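3-hexulose-6-phosphate isomerase (Methanocaldococcus jannaschii, PDB 1JEO) catalyses the isomerisation of 3-hexulose 6-phosphate to fructose 6-phosphate and back, working as a homotetramer. Local coordinates at residues I37-G47 / L62-V72; E5-I16 / E133-P141. All coordinates share one frame; numbering follows the deposited sequence.

Contact 1. Residues I37-G47 / L62-V72; sequences IIKAKKIFIFG and LMHLGFKSYFV
I43 and I45 bond by their backbones to K68, Y70 and V72, which pairs strands 43-46 and 69-71 in parallel. I43 N gives a nearly straight bond to K68 O (2.8 Å), and I43 O accepts Y70 N. I45 repeats this two residues on, from I45 N to Y70 O and from V72 N to I45 O.

F67 packs beside this ladder. F67 CB touches I43 CD1 at 3.9 Å, and CG and CD2 run on along the same methyl. CG stands opposite the carbonyl carbon (chi1 -64°), which carries the ring toward the last turn of helix 24-39. There F67 CE2 meets I37 O at 3.7 Å. F67 CZ, the tip, meets I37 CG2 at 4.0 Å, and this methyl makes a CH-pi contact over the ring face, 15° off the normal. Water 1 lies at the ring edge and bridges K41 O to K68 N.

At the other end I45 O sits over one face of the F71 ring, 3.3 Å from F71 CD1. The side chains of K41 and K68 run side by side; K42 NZ instead forms salt bridges with D84 and E81.

The two strands and helix 49-64 form a beta-alpha-beta crossover. L62 of that helix packs on I43 and I37. Strand 85-89 flanks 43-46 on its other edge, and I161 of helix 144-164 also touches F67.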
loop_
_atom_site.group_PDB
_atom_site.type_symbol
_atom_site.label_atom_id
_atom_site.label_comp_id
_atom_site.label_asym_id
_atom_site.label_seq_id
_atom_site.Cartn_x
_atom_site.Cartn_y
_atom_site.Cartn_z
ATOM N N ILE A 37 -10.018 2.537 -4.059
ATOM C CA ILE A 37 -9.544 1.449 -4.932
ATOM C C ILE A 37 -10.671 0.975 -5.871
ATOM O O ILE A 37 -10.439 0.774 -7.069
ATOM C CB ILE A 37 -8.942 0.258 -4.083
ATOM C CG1 ILE A 37 -7.536 0.629 -3.585
ATOM C CG2 ILE A 37 -8.886 -1.061 -4.885
ATOM C CD1 ILE A 37 -6.920 -0.369 -2.598
ATOM N N ILE A 38 -11.888 0.868 -5.332
ATOM C CA ILE A 38 -13.070 0.438 -6.093
ATOM C C ILE A 38 -13.570 1.521 -7.072
ATOM O O ILE A 38 -14.011 1.207 -8.187
ATOM C CB ILE A 38 -14.205 -0.047 -5.115
ATOM C CG1 ILE A 38 -13.746 -1.326 -4.398
ATOM C CG2 ILE A 38 -15.530 -0.323 -5.855
ATOM C CD1 ILE A 38 -14.609 -1.740 -3.216
ATOM N N LYS A 39 -13.427 2.786 -6.678
ATOM C CA LYS A 39 -13.867 3.918 -7.493
ATOM C C LYS A 39 -12.872 4.393 -8.549
ATOM O O LYS A 39 -13.258 5.089 -9.492
ATOM C CB LYS A 39 -14.286 5.093 -6.604
ATOM C CG LYS A 39 -15.614 4.888 -5.893
ATOM C CD LYS A 39 -15.944 6.070 -5.005
ATOM C CE LYS A 39 -17.315 5.924 -4.373
ATOM N NZ LYS A 39 -17.595 7.045 -3.431
ATOM N N ALA A 40 -11.604 4.011 -8.403
ATOM C CA ALA A 40 -10.561 4.407 -9.353
ATOM C C ALA A 40 -10.652 3.681 -10.690
ATOM O O ALA A 40 -11.125 2.544 -10.753
ATOM C CB ALA A 40 -9.188 4.192 -8.752
ATOM N N LYS A 41 -10.215 4.360 -11.752
ATOM C CA LYS A 41 -10.197 3.796 -13.101
ATOM C C LYS A 41 -8.961 2.886 -13.170
ATOM O O LYS A 41 -9.076 1.695 -13.459
ATOM C CB LYS A 41 -10.120 4.920 -14.147
ATOM C CG LYS A 41 -10.424 4.506 -15.590
ATOM C CD LYS A 41 -11.906 4.224 -15.814
ATOM C CE LYS A 41 -12.175 3.788 -17.250
ATOM N NZ LYS A 41 -13.615 3.483 -17.490
ATOM N N LYS A 42 -7.792 3.458 -12.874
ATOM C CA LYS A 42 -6.521 2.723 -12.850
ATOM C C LYS A 42 -5.837 3.007 -11.509
ATOM O O LYS A 42 -5.986 4.095 -10.946
ATOM C CB LYS A 42 -5.590 3.116 -14.016
ATOM C CG LYS A 42 -6.215 3.083 -15.421
ATOM C CD LYS A 42 -5.198 3.183 -16.565
ATOM C CE LYS A 42 -4.397 4.488 -16.586
ATOM N NZ LYS A 42 -5.181 5.722 -16.833
ATOM N N ILE A 43 -5.134 2.008 -10.972
ATOM C CA ILE A 43 -4.438 2.136 -9.686
ATOM C C ILE A 43 -2.926 2.025 -9.886
ATOM O O ILE A 43 -2.439 1.070 -10.490
ATOM C CB ILE A 43 -4.930 1.064 -8.660
ATOM C CG1 ILE A 43 -6.452 1.157 -8.496
ATOM C CG2 ILE A 43 -4.278 1.291 -7.284
ATOM C CD1 ILE A 43 -7.112 -0.124 -8.116
ATOM N N PHE A 44 -2.198 3.017 -9.374
ATOM C CA PHE A 44 -0.739 3.074 -9.490
ATOM C C PHE A 44 -0.053 2.936 -8.139
ATOM O O PHE A 44 -0.419 3.606 -7.178
ATOM C CB PHE A 44 -0.301 4.392 -10.139
ATOM C CG PHE A 44 -0.686 4.523 -11.584
ATOM C CD1 PHE A 44 -2.010 4.838 -11.954
ATOM C CD2 PHE A 44 0.280 4.360 -12.590
ATOM C CE1 PHE A 44 -2.366 4.993 -13.313
ATOM C CE2 PHE A 44 -0.062 4.512 -13.956
ATOM C CZ PHE A 44 -1.389 4.830 -14.316
ATOM N N ILE A 45 0.931 2.043 -8.069
ATOM C CA ILE A 45 1.681 1.816 -6.836
ATOM C C ILE A 45 3.156 2.157 -7.074
ATOM O O ILE A 45 3.695 1.875 -8.144
ATOM C CB ILE A 45 1.615 0.319 -6.356
ATOM C CG1 ILE A 45 0.213 -0.295 -6.519
ATOM C CG2 ILE A 45 2.131 0.190 -4.913
ATOM C CD1 ILE A 45 -0.877 0.258 -5.653
ATOM N N PHE A 46 3.795 2.764 -6.072
ATOM C CA PHE A 46 5.218 3.103 -6.143
ATOM C C PHE A 46 5.888 3.070 -4.773
ATOM O O PHE A 46 5.279 3.378 -3.744
ATOM C CB PHE A 46 5.470 4.470 -6.816
ATOM C CG PHE A 46 6.938 4.758 -7.097
ATOM C CD1 PHE A 46 7.685 3.934 -7.974
ATOM C CD2 PHE A 46 7.593 5.829 -6.457
ATOM C CE1 PHE A 46 9.068 4.169 -8.213
ATOM C CE2 PHE A 46 8.979 6.078 -6.685
ATOM C CZ PHE A 46 9.715 5.243 -7.568
ATOM N N GLY A 47 7.176 2.746 -4.818
ATOM C CA GLY A 47 8.025 2.680 -3.651
ATOM C C GLY A 47 9.424 2.381 -4.152
ATOM O O GLY A 47 9.595 1.856 -5.258
ATOM N N LEU A 62 -3.767 -6.914 -6.631
ATOM C CA LEU A 62 -4.896 -6.080 -7.073
ATOM C C LEU A 62 -5.288 -6.453 -8.499
ATOM O O LEU A 62 -6.472 -6.460 -8.855
ATOM C CB LEU A 62 -4.547 -4.595 -7.020
ATOM C CG LEU A 62 -4.653 -3.854 -5.689
ATOM C CD1 LEU A 62 -4.235 -2.415 -5.912
ATOM C CD2 LEU A 62 -6.080 -3.919 -5.131
ATOM N N MET A 63 -4.273 -6.819 -9.283
ATOM C CA MET A 63 -4.438 -7.249 -10.666
ATOM C C MET A 63 -5.170 -8.599 -10.665
ATOM O O MET A 63 -6.086 -8.804 -11.467
ATOM C CB MET A 63 -3.059 -7.350 -11.336
ATOM C CG MET A 63 -3.030 -7.797 -12.792
ATOM S SD MET A 63 -3.043 -9.591 -13.014
ATOM C CE MET A 63 -4.431 -9.665 -14.008
ATOM N N HIS A 64 -4.797 -9.481 -9.732
ATOM C CA HIS A 64 -5.402 -10.812 -9.583
ATOM C C HIS A 64 -6.907 -10.744 -9.319
ATOM O O HIS A 64 -7.655 -11.631 -9.734
ATOM C CB HIS A 64 -4.738 -11.588 -8.440
ATOM C CG HIS A 64 -3.348 -12.055 -8.735
ATOM N ND1 HIS A 64 -2.863 -12.203 -10.017
ATOM C CD2 HIS A 64 -2.345 -12.434 -7.908
ATOM C CE1 HIS A 64 -1.622 -12.656 -9.962
ATOM N NE2 HIS A 64 -1.284 -12.805 -8.695
ATOM N N LEU A 65 -7.336 -9.666 -8.660
ATOM C CA LEU A 65 -8.742 -9.434 -8.335
ATOM C C LEU A 65 -9.544 -8.744 -9.445
ATOM O O LEU A 65 -10.757 -8.558 -9.309
ATOM C CB LEU A 65 -8.870 -8.654 -7.020
ATOM C CG LEU A 65 -8.297 -9.255 -5.731
ATOM C CD1 LEU A 65 -8.720 -8.384 -4.568
ATOM C CD2 LEU A 65 -8.766 -10.683 -5.515
ATOM N N GLY A 66 -8.865 -8.354 -10.526
ATOM C CA GLY A 66 -9.543 -7.724 -11.651
ATOM C C GLY A 66 -9.403 -6.232 -11.848
ATOM O O GLY A 66 -9.973 -5.690 -12.794
ATOM N N PHE A 67 -8.662 -5.565 -10.965
ATOM C CA PHE A 67 -8.447 -4.121 -11.070
ATOM C C PHE A 67 -7.351 -3.820 -12.086
ATOM O O PHE A 67 -6.526 -4.687 -12.376
ATOM C CB PHE A 67 -8.032 -3.543 -9.712
ATOM C CG PHE A 67 -9.085 -3.662 -8.649
ATOM C CD1 PHE A 67 -9.024 -4.695 -7.699
ATOM C CD2 PHE A 67 -10.148 -2.745 -8.592
ATOM C CE1 PHE A 67 -10.016 -4.822 -6.694
ATOM C CE2 PHE A 67 -11.153 -2.852 -7.595
ATOM C CZ PHE A 67 -11.085 -3.896 -6.641
ATOM N N LYS A 68 -7.379 -2.614 -12.657
ATOM C CA LYS A 68 -6.350 -2.177 -13.608
ATOM C C LYS A 68 -5.240 -1.589 -12.730
ATOM O O LYS A 68 -5.256 -0.409 -12.367
ATOM C CB LYS A 68 -6.911 -1.159 -14.613
ATOM C CG LYS A 68 -7.947 -1.759 -15.573
ATOM C CD LYS A 68 -8.123 -0.943 -16.855
ATOM C CE LYS A 68 -8.990 0.294 -16.653
ATOM N NZ LYS A 68 -9.102 1.110 -17.899
ATOM N N SER A 69 -4.358 -2.484 -12.294
ATOM C CA SER A 69 -3.253 -2.164 -11.398
ATOM C C SER A 69 -1.924 -2.035 -12.121
ATOM O O SER A 69 -1.653 -2.778 -13.067
ATOM C CB SER A 69 -3.150 -3.251 -10.332
ATOM O OG SER A 69 -2.232 -2.900 -9.317
ATOM N N TYR A 70 -1.107 -1.071 -11.691
ATOM C CA TYR A 70 0.206 -0.830 -12.291
ATOM C C TYR A 70 1.240 -0.427 -11.256
ATOM O O TYR A 70 0.903 0.119 -10.202
ATOM C CB TYR A 70 0.138 0.292 -13.349
ATOM C CG TYR A 70 -0.759 0.002 -14.532
ATOM C CD1 TYR A 70 -2.027 0.616 -14.642
ATOM C CD2 TYR A 70 -0.377 -0.933 -15.521
ATOM C CE1 TYR A 70 -2.907 0.296 -15.715
ATOM C CE2 TYR A 70 -1.248 -1.260 -16.600
ATOM C CZ TYR A 70 -2.507 -0.640 -16.682
ATOM O OH TYR A 70 -3.357 -0.953 -17.716
ATOM N N PHE A 71 2.495 -0.762 -11.535
ATOM C CA PHE A 71 3.596 -0.352 -10.675
ATOM C C PHE A 71 4.389 0.653 -11.510
ATOM O O PHE A 71 4.777 0.350 -12.640
ATOM C CB PHE A 71 4.487 -1.523 -10.241
ATOM C CG PHE A 71 5.431 -1.166 -9.118
ATOM C CD1 PHE A 71 4.982 -1.167 -7.784
ATOM C CD2 PHE A 71 6.756 -0.756 -9.388
ATOM C CE1 PHE A 71 5.836 -0.758 -6.725
ATOM C CE2 PHE A 71 7.621 -0.340 -8.343
ATOM C CZ PHE A 71 7.160 -0.341 -7.007
ATOM N N VAL A 72 4.624 1.836 -10.942
ATOM C CA VAL A 72 5.360 2.915 -11.614
ATOM C C VAL A 72 6.826 2.513 -11.824
ATOM O O VAL A 72 7.487 2.042 -10.899
ATOM C CB VAL A 72 5.265 4.246 -10.803
ATOM C CG1 VAL A 72 5.964 5.399 -11.528
ATOM C CG2 VAL A 72 3.807 4.604 -10.528
HETATM O O HOH W 1 -9.201 -0.598 -11.738
#

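Contact 2. Residues E5-I16 / E133-P141; sequences EELDIVSNNILI and EVKKSKYLP
L140 sets its CD1 methyl against helix 5-15, where it meets E6, I9 and V10. L140 CD1 lies 4.0 Å from I9 CG2 and equally far from V10 CG2. I9 and L140 run antiparallel alongside one another, and V10 comes at L140 nearly square-on. The other branch of I9 ends in CD1, which rests on S137, 3.5 Å from OG. N13, one turn further on, presses CG against V134 CB at 3.8 Å. Its amide end lies along the backbone of K135. With N13 cut back to an alanine, V134 CB would probably face a gap and the K135 backbone would probably lose the amide beside it. I16 CD1 closes the row on E133 O.

The surface helix thus lies along the loop that follows strand 128-130, the last strand of the parallel sheet in this SIS-type alpha/beta fold. The loop then leads into helix 144-164.

At the far end the link is polar and goes through water. E6 bends at chi2 (74°), which brings its carboxylate over to Y139. E6 OE1 sits at the edge of that ring, 3.5 Å from Y139 CD1, with the carboxylate and ring planes 63° apart. Water 2 donates to E6 OE1 (2.6 Å) and accepts from Y139 N (3.0 Å); S137 OG is its third partner. S137 to L140 form a turn with type I backbone angles, closed by a weak bond from L140 N to S137 O.

Further out, helix 144-164 backs both partners. T145 OG1 is hydrogen-bonded to K135 O, and T144 OG1 to P141 O. The T145 side chain also touches N13 and V134, and E148 touches V10.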
loop_
_atom_site.group_PDB
_atom_site.type_symbol
_atom_site.label_atom_id
_atom_site.label_comp_id
_atom_site.label_asym_id
_atom_site.label_seq_id
_atom_site.Cartn_x
_atom_site.Cartn_y
_atom_site.Cartn_z
ATOM N N GLU A 5 14.122 -11.901 21.302
ATOM C CA GLU A 5 13.702 -10.495 21.337
ATOM C C GLU A 5 13.113 -9.995 20.005
ATOM O O GLU A 5 12.103 -9.289 20.002
ATOM C CB GLU A 5 14.905 -9.629 21.735
ATOM C CG GLU A 5 14.595 -8.189 22.130
ATOM C CD GLU A 5 15.854 -7.382 22.400
ATOM O OE1 GLU A 5 16.107 -6.402 21.665
ATOM O OE2 GLU A 5 16.597 -7.732 23.343
ATOM N N GLU A 6 13.732 -10.390 18.890
ATOM C CA GLU A 6 13.297 -9.976 17.549
ATOM C C GLU A 6 11.940 -10.528 17.135
ATOM O O GLU A 6 11.136 -9.804 16.547
ATOM C CB GLU A 6 14.349 -10.332 16.492
ATOM C CG GLU A 6 15.640 -9.514 16.555
ATOM C CD GLU A 6 16.550 -9.885 17.716
ATOM O OE1 GLU A 6 17.324 -9.016 18.164
ATOM O OE2 GLU A 6 16.504 -11.046 18.173
ATOM N N LEU A 7 11.679 -11.791 17.487
ATOM C CA LEU A 7 10.411 -12.452 17.176
ATOM C C LEU A 7 9.270 -11.823 17.982
ATOM O O LEU A 7 8.155 -11.689 17.475
ATOM C CB LEU A 7 10.502 -13.961 17.447
ATOM C CG LEU A 7 9.327 -14.863 17.030
ATOM C CD1 LEU A 7 9.090 -14.819 15.520
ATOM C CD2 LEU A 7 9.609 -16.271 17.466
ATOM N N ASP A 8 9.577 -11.394 19.209
ATOM C CA ASP A 8 8.606 -10.742 20.092
ATOM C C ASP A 8 8.236 -9.350 19.579
ATOM O O ASP A 8 7.082 -8.931 19.690
ATOM C CB ASP A 8 9.143 -10.632 21.526
ATOM C CG ASP A 8 9.093 -11.952 22.285
ATOM O OD1 ASP A 8 9.800 -12.059 23.309
ATOM O OD2 ASP A 8 8.348 -12.874 21.879
ATOM N N ILE A 9 9.219 -8.657 18.999
ATOM C CA ILE A 9 9.016 -7.321 18.435
ATOM C C ILE A 9 8.128 -7.432 17.191
ATOM O O ILE A 9 7.157 -6.684 17.063
ATOM C CB ILE A 9 10.376 -6.610 18.149
ATOM C CG1 ILE A 9 10.984 -6.159 19.483
ATOM C CG2 ILE A 9 10.205 -5.392 17.207
ATOM C CD1 ILE A 9 12.453 -5.818 19.424
ATOM N N VAL A 10 8.411 -8.428 16.344
ATOM C CA VAL A 10 7.624 -8.662 15.131
ATOM C C VAL A 10 6.184 -9.056 15.502
ATOM O O VAL A 10 5.243 -8.511 14.930
ATOM C CB VAL A 10 8.269 -9.741 14.202
ATOM C CG1 VAL A 10 7.380 -9.995 12.988
ATOM C CG2 VAL A 10 9.642 -9.277 13.722
ATOM N N SER A 11 6.028 -9.939 16.497
ATOM C CA SER A 11 4.707 -10.392 16.964
ATOM C C SER A 11 3.839 -9.250 17.501
ATOM O O SER A 11 2.645 -9.193 17.211
ATOM C CB SER A 11 4.840 -11.466 18.048
ATOM O OG SER A 11 5.362 -12.667 17.517
ATOM N N ASN A 12 4.456 -8.330 18.246
ATOM C CA ASN A 12 3.750 -7.179 18.810
ATOM C C ASN A 12 3.442 -6.110 17.761
ATOM O O ASN A 12 2.472 -5.360 17.907
ATOM C CB ASN A 12 4.518 -6.585 19.996
ATOM C CG ASN A 12 4.452 -7.466 21.235
ATOM O OD1 ASN A 12 3.380 -7.929 21.632
ATOM N ND2 ASN A 12 5.602 -7.702 21.852
ATOM N N ASN A 13 4.245 -6.076 16.692
ATOM C CA ASN A 13 4.050 -5.135 15.578
ATOM C C ASN A 13 2.819 -5.511 14.755
ATOM O O ASN A 13 2.106 -4.636 14.266
ATOM C CB ASN A 13 5.272 -5.096 14.653
ATOM C CG ASN A 13 6.400 -4.232 15.189
ATOM O OD1 ASN A 13 7.554 -4.405 14.801
ATOM N ND2 ASN A 13 6.070 -3.268 16.044
ATOM N N ILE A 14 2.567 -6.819 14.631
ATOM C CA ILE A 14 1.418 -7.339 13.878
ATOM C C ILE A 14 0.124 -7.041 14.639
ATOM O O ILE A 14 -0.910 -6.784 14.020
ATOM C CB ILE A 14 1.537 -8.886 13.586
ATOM C CG1 ILE A 14 2.916 -9.255 13.006
ATOM C CG2 ILE A 14 0.458 -9.351 12.607
ATOM C CD1 ILE A 14 3.498 -8.303 11.952
ATOM N N LEU A 15 0.215 -6.997 15.970
ATOM C CA LEU A 15 -0.937 -6.714 16.832
ATOM C C LEU A 15 -1.440 -5.269 16.731
ATOM O O LEU A 15 -2.600 -4.993 17.031
ATOM C CB LEU A 15 -0.637 -7.084 18.292
ATOM C CG LEU A 15 -0.420 -8.566 18.636
ATOM C CD1 LEU A 15 -0.105 -8.692 20.117
ATOM C CD2 LEU A 15 -1.633 -9.422 18.275
ATOM N N ILE A 16 -0.575 -4.375 16.248
ATOM C CA ILE A 16 -0.880 -2.952 16.044
ATOM C C ILE A 16 -1.943 -2.804 14.931
ATOM O O ILE A 16 -2.726 -1.848 14.930
ATOM C CB ILE A 16 0.446 -2.155 15.724
ATOM C CG1 ILE A 16 1.292 -2.043 17.001
ATOM C CG2 ILE A 16 0.181 -0.771 15.105
ATOM C CD1 ILE A 16 2.685 -1.445 16.806
ATOM N N GLU A 133 3.077 2.941 12.661
ATOM C CA GLU A 133 4.081 3.216 13.691
ATOM C C GLU A 133 4.483 1.952 14.441
ATOM O O GLU A 133 3.863 1.556 15.434
ATOM C CB GLU A 133 3.566 4.301 14.641
ATOM C CG GLU A 133 3.287 5.625 13.935
ATOM C CD GLU A 133 2.388 6.547 14.735
ATOM O OE1 GLU A 133 1.171 6.268 14.818
ATOM O OE2 GLU A 133 2.899 7.553 15.270
ATOM N N VAL A 134 5.519 1.313 13.908
ATOM C CA VAL A 134 6.065 0.071 14.441
ATOM C C VAL A 134 7.323 0.255 15.279
ATOM O O VAL A 134 8.004 1.277 15.181
ATOM C CB VAL A 134 6.358 -0.926 13.302
ATOM C CG1 VAL A 134 5.054 -1.406 12.700
ATOM C CG2 VAL A 134 7.238 -0.287 12.238
ATOM N N LYS A 135 7.640 -0.775 16.061
ATOM C CA LYS A 135 8.813 -0.784 16.927
ATOM C C LYS A 135 10.040 -1.279 16.152
ATOM O O LYS A 135 9.984 -2.302 15.461
ATOM C CB LYS A 135 8.554 -1.681 18.147
ATOM C CG LYS A 135 9.305 -1.289 19.419
ATOM C CD LYS A 135 8.700 -0.050 20.076
ATOM C CE LYS A 135 9.453 0.333 21.340
ATOM N NZ LYS A 135 8.869 1.541 21.985
ATOM N N LYS A 136 11.114 -0.494 16.220
ATOM C CA LYS A 136 12.390 -0.803 15.569
ATOM C C LYS A 136 13.322 -1.430 16.603
ATOM O O LYS A 136 13.085 -1.317 17.812
ATOM C CB LYS A 136 13.047 0.475 15.041
ATOM C CG LYS A 136 12.428 1.079 13.789
ATOM C CD LYS A 136 13.138 2.384 13.392
ATOM C CE LYS A 136 14.593 2.171 12.947
ATOM N NZ LYS A 136 15.249 3.435 12.502
ATOM N N SER A 137 14.398 -2.051 16.123
ATOM C CA SER A 137 15.379 -2.698 16.987
ATOM C C SER A 137 16.775 -2.620 16.374
ATOM O O SER A 137 16.929 -2.288 15.198
ATOM C CB SER A 137 14.996 -4.162 17.194
ATOM O OG SER A 137 15.569 -4.663 18.381
ATOM N N LYS A 138 17.783 -2.967 17.172
ATOM C CA LYS A 138 19.187 -2.964 16.745
ATOM C C LYS A 138 19.428 -4.000 15.635
ATOM O O LYS A 138 20.154 -3.735 14.679
ATOM C CB LYS A 138 20.090 -3.266 17.947
ATOM C CG LYS A 138 21.585 -3.093 17.705
ATOM C CD LYS A 138 22.373 -3.507 18.927
ATOM C CE LYS A 138 23.859 -3.269 18.734
ATOM N NZ LYS A 138 24.633 -3.740 19.918
ATOM N N TYR A 139 18.775 -5.156 15.762
ATOM C CA TYR A 139 18.921 -6.240 14.794
ATOM C C TYR A 139 17.798 -6.351 13.754
ATOM O O TYR A 139 17.771 -7.273 12.935
ATOM C CB TYR A 139 19.215 -7.557 15.523
ATOM C CG TYR A 139 20.511 -7.492 16.314
ATOM C CD1 TYR A 139 20.513 -7.612 17.718
ATOM C CD2 TYR A 139 21.741 -7.239 15.666
ATOM C CE1 TYR A 139 21.722 -7.475 18.466
ATOM C CE2 TYR A 139 22.948 -7.099 16.393
ATOM C CZ TYR A 139 22.930 -7.218 17.789
ATOM O OH TYR A 139 24.106 -7.080 18.490
ATOM N N LEU A 140 16.902 -5.361 13.778
ATOM C CA LEU A 140 15.788 -5.202 12.828
ATOM C C LEU A 140 15.889 -3.691 12.509
ATOM O O LEU A 140 15.024 -2.900 12.911
ATOM C CB LEU A 140 14.438 -5.553 13.481
ATOM C CG LEU A 140 14.131 -7.010 13.860
ATOM C CD1 LEU A 140 12.880 -7.074 14.719
ATOM C CD2 LEU A 140 14.002 -7.894 12.626
ATOM N N PRO A 141 16.938 -3.280 11.745
ATOM C CA PRO A 141 17.216 -1.889 11.367
ATOM C C PRO A 141 16.434 -1.284 10.214
ATOM O O PRO A 141 15.758 -1.993 9.478
ATOM C CB PRO A 141 18.709 -1.931 11.004
ATOM C CG PRO A 141 19.111 -3.389 11.114
ATOM C CD PRO A 141 17.846 -4.142 10.976
HETATM O O HOH W 2 17.277 -6.460 17.989
#

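Contact 1 and contact 2 lie on opposite sides of the chain's centre. Their centres are 29 Å apart and their nearest atoms about 16 Å, so they do not touch. Helix 144-164 borders both: I158 and I161 reach contact 1, T145 and E148 contact 2. Both have a residue near the inferred substrate site. In contact 1, G47, the last residue of 37-47, lies about 5 Å from the S51 side chain and about 6 Å from a bound citrate, probably from the crystallisation liquor. In contact 2, the V134 side chain is about 8 Å from G91 and about 9 Å from the side chain of E147, the probable proton acceptor.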